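Local structure of transketolase (Campylobacter jejuni, 3L84) at residues A[81-85]-A[86-90]; A[620-623]-A[624-628]. The protein belongs to the transketolase family of thiamine diphosphate-binding enzymes, with two cofactor-domain regions followed by a C-terminal domain, and forms a two-chain assembly. All coordinates share one frame; numbering follows the deposited sequence.

Contact 1 of 2, residues A[81-85]-A[86-90]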
loop_
_atom_site.group_PDB
_atom_site.type_symbol
_atom_site.label_atom_id
_atom_site.label_comp_id
_atom_site.label_asym_id
_atom_site.label_seq_id
_atom_site.Cartn_x
_atom_site.Cartn_y
_atom_site.Cartn_z
ATOM N N TYR A 81 33.168 -10.027 9.135
ATOM C CA TYR A 81 31.953 -10.821 9.240
ATOM C C TYR A 81 32.128 -12.103 8.445
ATOM O O TYR A 81 33.073 -12.260 7.665
ATOM C CB TYR A 81 30.764 -10.035 8.726
ATOM C CG TYR A 81 30.295 -8.927 9.636
ATOM C CD1 TYR A 81 30.952 -7.724 9.690
ATOM C CD2 TYR A 81 29.167 -9.077 10.438
ATOM C CE1 TYR A 81 30.490 -6.690 10.508
ATOM C CE2 TYR A 81 28.724 -8.062 11.263
ATOM C CZ TYR A 81 29.391 -6.903 11.330
ATOM O OH TYR A 81 28.949 -5.858 12.126
ATOM N N ASP A 82 31.175 -13.023 8.602
ATOM C CA ASP A 82 31.237 -14.321 7.949
ATOM C C ASP A 82 30.712 -14.193 6.527
ATOM O O ASP A 82 29.627 -14.678 6.174
ATOM C CB ASP A 82 30.409 -15.330 8.756
ATOM C CG ASP A 82 30.531 -16.735 8.243
ATOM O OD1 ASP A 82 31.523 -17.063 7.546
ATOM O OD2 ASP A 82 29.598 -17.496 8.540
ATOM N N LEU A 83 31.465 -13.500 5.703
ATOM C CA LEU A 83 31.155 -13.278 4.285
ATOM C C LEU A 83 32.511 -13.239 3.625
ATOM O O LEU A 83 33.346 -12.413 4.032
ATOM C CB LEU A 83 30.416 -11.962 4.114
ATOM C CG LEU A 83 29.718 -11.701 2.813
ATOM C CD1 LEU A 83 28.627 -12.749 2.487
ATOM C CD2 LEU A 83 29.099 -10.288 2.710
ATOM N N SER A 84 32.768 -14.179 2.709
ATOM C CA SER A 84 34.089 -14.379 2.138
ATOM C C SER A 84 34.297 -13.620 0.836
ATOM O O SER A 84 33.358 -13.117 0.213
ATOM C CB SER A 84 34.322 -15.859 1.888
ATOM O OG SER A 84 33.515 -16.311 0.830
ATOM N N LEU A 85 35.539 -13.580 0.383
ATOM C CA LEU A 85 35.844 -13.037 -0.922
ATOM C C LEU A 85 35.135 -13.824 -2.023
ATOM O O LEU A 85 34.584 -13.235 -2.951
ATOM C CB LEU A 85 37.355 -13.000 -1.159
ATOM C CG LEU A 85 37.814 -12.137 -2.342
ATOM C CD1 LEU A 85 37.543 -10.645 -2.096
ATOM C CD2 LEU A 85 39.310 -12.394 -2.601
ATOM N N GLU A 86 35.099 -15.141 -1.916
ATOM C CA GLU A 86 34.358 -15.935 -2.871
ATOM C C GLU A 86 32.870 -15.542 -2.902
ATOM O O GLU A 86 32.251 -15.501 -3.956
ATOM C CB GLU A 86 34.492 -17.432 -2.589
ATOM C CG GLU A 86 34.138 -18.298 -3.776
ATOM C CD GLU A 86 35.045 -18.093 -5.015
ATOM O OE1 GLU A 86 36.192 -17.582 -4.922
ATOM O OE2 GLU A 86 34.575 -18.445 -6.110
ATOM N N ASP A 87 32.293 -15.284 -1.733
ATOM C CA ASP A 87 30.899 -14.832 -1.708
ATOM C C ASP A 87 30.714 -13.530 -2.518
ATOM O O ASP A 87 29.745 -13.371 -3.249
ATOM C CB ASP A 87 30.439 -14.596 -0.262
ATOM C CG ASP A 87 30.331 -15.860 0.551
ATOM O OD1 ASP A 87 29.985 -16.949 -0.000
ATOM O OD2 ASP A 87 30.551 -15.777 1.794
ATOM N N LEU A 88 31.658 -12.615 -2.384
ATOM C CA LEU A 88 31.595 -11.377 -3.174
ATOM C C LEU A 88 31.650 -11.670 -4.678
ATOM O O LEU A 88 30.967 -11.022 -5.456
ATOM C CB LEU A 88 32.710 -10.398 -2.775
ATOM C CG LEU A 88 32.840 -10.004 -1.292
ATOM C CD1 LEU A 88 33.894 -8.903 -1.134
ATOM C CD2 LEU A 88 31.491 -9.538 -0.740
ATOM N N LYS A 89 32.442 -12.665 -5.061
ATOM C CA LYS A 89 32.526 -13.102 -6.445
ATOM C C LYS A 89 31.283 -13.815 -6.962
ATOM O O LYS A 89 31.210 -14.140 -8.125
ATOM C CB LYS A 89 33.760 -14.005 -6.618
ATOM C CG LYS A 89 35.049 -13.233 -6.532
ATOM C CD LYS A 89 36.291 -14.130 -6.532
ATOM C CE LYS A 89 37.565 -13.285 -6.310
ATOM N NZ LYS A 89 38.825 -14.088 -6.279
ATOM N N ASN A 90 30.335 -14.086 -6.078
ATOM C CA ASN A 90 29.065 -14.737 -6.380
ATOM C C ASN A 90 27.891 -13.747 -6.275
ATOM O O ASN A 90 26.725 -14.166 -6.201
ATOM C CB ASN A 90 28.835 -15.904 -5.412
ATOM C CG ASN A 90 29.833 -17.018 -5.606
ATOM O OD1 ASN A 90 30.438 -17.136 -6.680
ATOM N ND2 ASN A 90 30.024 -17.824 -4.583
#
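Ser84 and Asp87 exchange a pair of hydrogen bonds at the start of helix 85-88, each side chain accepting from the other's backbone. Ser84 OG takes the N-H of Asp87, with 3.0 Å between Ser84 OG and Asp87 N. In return Asp87 OD2 accepts from Ser84 N, 2.9 Å away and almost straight at 176°. That N-H reaches the carboxylate from its anti side and lies 34° out of its plane. Both first torsions serve the exchange: Ser84 OG stands between its own N and carbonyl carbon, facing into the turn, while Asp87 CG lies beside its backbone N (chi1 -68°) and is thereby brought back over the serine.

The cap is the tightly packed part, and Leu83 closes in on it, its CD1 coming within 3.7 Å of Asp87 OD2 to cover one flank of the acid. On the buried side Leu83 CD2 makes an ordinary apolar contact with Leu88 CD2, and both leucines rest on Tyr73 of helix 69-79. Backbone bonds from Leu88 N to Ser84 O and from Lys89 N to Leu85 O carry the turn forward.

Leu85 links this side to the looser one: it crosses Leu88 at about a right angle, Leu85 CD1 lying 4.2 Å from Leu88 CD1. On the more open side the extended chain of Lys89 brings its CE to 4.1 Å from Leu85 CG, and Glu86, exposed and bent at chi2, turns its carboxylate away from the cap. Reciprocal bonds between the N-cap residue and the residue three places on are the signature of a capping box, here opening a short helix in the thiamine diphosphate-binding domain of a transketolase.

Contact 2 of 2, residues A[620-623]-A[624-628]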
loop_
_atom_site.group_PDB
_atom_site.type_symbol
_atom_site.label_atom_id
_atom_site.label_comp_id
_atom_site.label_asym_id
_atom_site.label_seq_id
_atom_site.Cartn_x
_atom_site.Cartn_y
_atom_site.Cartn_z
ATOM N N PHE A 620 -26.256 -13.846 2.291
ATOM C CA PHE A 620 -25.830 -14.615 3.480
ATOM C C PHE A 620 -26.984 -14.855 4.409
ATOM O O PHE A 620 -27.141 -14.205 5.432
ATOM C CB PHE A 620 -24.603 -13.968 4.139
ATOM C CG PHE A 620 -23.406 -13.982 3.235
ATOM C CD1 PHE A 620 -22.607 -15.116 3.157
ATOM C CD2 PHE A 620 -23.120 -12.923 2.405
ATOM C CE1 PHE A 620 -21.549 -15.171 2.272
ATOM C CE2 PHE A 620 -22.073 -12.985 1.514
ATOM C CZ PHE A 620 -21.282 -14.121 1.434
ATOM N N SER A 621 -27.852 -15.764 3.968
ATOM C CA SER A 621 -28.989 -16.254 4.763
ATOM C C SER A 621 -29.104 -17.744 4.542
ATOM O O SER A 621 -28.682 -18.262 3.509
ATOM C CB SER A 621 -30.311 -15.587 4.372
ATOM O OG SER A 621 -30.764 -16.100 3.125
ATOM N N VAL A 622 -29.723 -18.422 5.493
ATOM C CA VAL A 622 -29.918 -19.858 5.366
ATOM C C VAL A 622 -30.735 -20.171 4.104
ATOM O O VAL A 622 -30.405 -21.079 3.325
ATOM C CB VAL A 622 -30.587 -20.445 6.634
ATOM C CG1 VAL A 622 -31.044 -21.920 6.406
ATOM C CG2 VAL A 622 -29.617 -20.335 7.787
ATOM N N SER A 623 -31.841 -19.475 3.893
ATOM C CA SER A 623 -32.708 -19.809 2.766
ATOM C C SER A 623 -31.954 -19.668 1.438
ATOM O O SER A 623 -32.079 -20.526 0.564
ATOM C CB SER A 623 -33.955 -18.930 2.757
ATOM O OG SER A 623 -34.798 -19.239 3.857
ATOM N N LYS A 624 -31.178 -18.598 1.293
ATOM C CA LYS A 624 -30.482 -18.376 0.023
ATOM C C LYS A 624 -29.358 -19.382 -0.181
ATOM O O LYS A 624 -29.124 -19.863 -1.289
ATOM C CB LYS A 624 -29.972 -16.952 -0.089
ATOM C CG LYS A 624 -31.103 -15.933 -0.227
ATOM C CD LYS A 624 -30.593 -14.533 -0.290
ATOM C CE LYS A 624 -31.651 -13.479 -0.584
ATOM N NZ LYS A 624 -31.075 -12.097 -0.627
ATOM N N LEU A 625 -28.616 -19.685 0.893
ATOM C CA LEU A 625 -27.531 -20.626 0.758
ATOM C C LEU A 625 -28.046 -22.030 0.471
ATOM O O LEU A 625 -27.533 -22.720 -0.391
ATOM C CB LEU A 625 -26.615 -20.598 1.991
ATOM C CG LEU A 625 -25.489 -21.610 1.979
ATOM C CD1 LEU A 625 -24.575 -21.455 0.768
ATOM C CD2 LEU A 625 -24.657 -21.482 3.275
ATOM N N VAL A 626 -29.091 -22.436 1.162
ATOM C CA VAL A 626 -29.693 -23.739 0.874
ATOM C C VAL A 626 -30.213 -23.830 -0.556
ATOM O O VAL A 626 -30.022 -24.833 -1.217
ATOM C CB VAL A 626 -30.803 -24.051 1.875
ATOM C CG1 VAL A 626 -31.684 -25.253 1.417
ATOM C CG2 VAL A 626 -30.220 -24.312 3.266
ATOM N N ASN A 627 -30.859 -22.777 -1.035
ATOM C CA ASN A 627 -31.301 -22.751 -2.443
ATOM C C ASN A 627 -30.151 -22.886 -3.428
ATOM O O ASN A 627 -30.270 -23.605 -4.424
ATOM C CB ASN A 627 -32.169 -21.517 -2.708
ATOM C CG ASN A 627 -33.553 -21.665 -2.142
ATOM O OD1 ASN A 627 -34.001 -22.770 -1.815
ATOM N ND2 ASN A 627 -34.246 -20.537 -1.999
ATOM N N PHE A 628 -29.029 -22.228 -3.142
ATOM C CA PHE A 628 -27.839 -22.345 -3.954
ATOM C C PHE A 628 -27.295 -23.791 -3.944
ATOM O O PHE A 628 -26.984 -24.363 -5.001
ATOM C CB PHE A 628 -26.800 -21.366 -3.421
ATOM C CG PHE A 628 -25.474 -21.437 -4.123
ATOM C CD1 PHE A 628 -25.246 -20.740 -5.315
ATOM C CD2 PHE A 628 -24.445 -22.188 -3.597
ATOM C CE1 PHE A 628 -24.022 -20.813 -5.955
ATOM C CE2 PHE A 628 -23.205 -22.235 -4.212
ATOM C CZ PHE A 628 -22.983 -21.558 -5.403
HETATM O O HOH W 1 -34.333 -22.294 0.969
#
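The first half of the Lys624 side chain runs past Ser621 OG. Lys624 CB sits 3.4 Å from Ser621 OG. The first torsion (chi1 -69°) sets Lys624 CG beside the backbone N, keeping that atom equally close to the same oxygen. From CG onward the chain is fully extended; Lys624 CD has already drawn off to 3.8 Å from Ser621 OG, and CE carries the ammonium group away from the turn. NZ finishes as a hydrogen-bond donor to the carbonyl oxygen of Glu616, in the preceding helix 611-617, so the end of this lysine ties two successive helices together. The side chain also touches Tyr600 of strand 598-600.

The hydroxyl it passes is at work as well: Ser621 is the N-cap of helix 622-629, and its OG accepts from Lys624 N at 3.1 Å, with an angle of 161° at the hydrogen. Ser621 O takes the N-H of Leu625, with 3.0 Å from Ser621 O to Leu625 N, so one residue receives two N-H groups of the first turn.

Val622 and Val626, one turn apart, lie side by side and point the same way. Val622 CG1 is 4.0 Å from Val626 CG2, and their backbones are joined through Val622 O and Val626 N. Towards the solvent, Ser623 O receives both Asn627 N and a water; the water is 2.9 Å from Ser623 O and donates a second, weak bond to Asn627 OD1. On the inner side Leu625 rests against Val584 of strand 580-584 and Ser543 of helix 537-549, while the ring of Phe628 meets Tyr600 edge to face.

In the fold
The two contacts solve one problem, the start of a helix, at far-apart places. Their centres are 62 Å apart, their nearest atoms are about 49 Å apart, and they lie on opposite sides of the chain's centre. The centre of contact 1, in the thiamine diphosphate-binding domain, is about 26 Å from the centre of the chain; that of contact 2, near the end of the chain beside the C-terminal sheet, is about 41 Å from it. Both use a serine as N-cap, yet contact 1 returns the bond through an aspartate, whereas in contact 2 the corresponding residue is a lysine that turns to an earlier helix. No residue of the second subunit touches either contact.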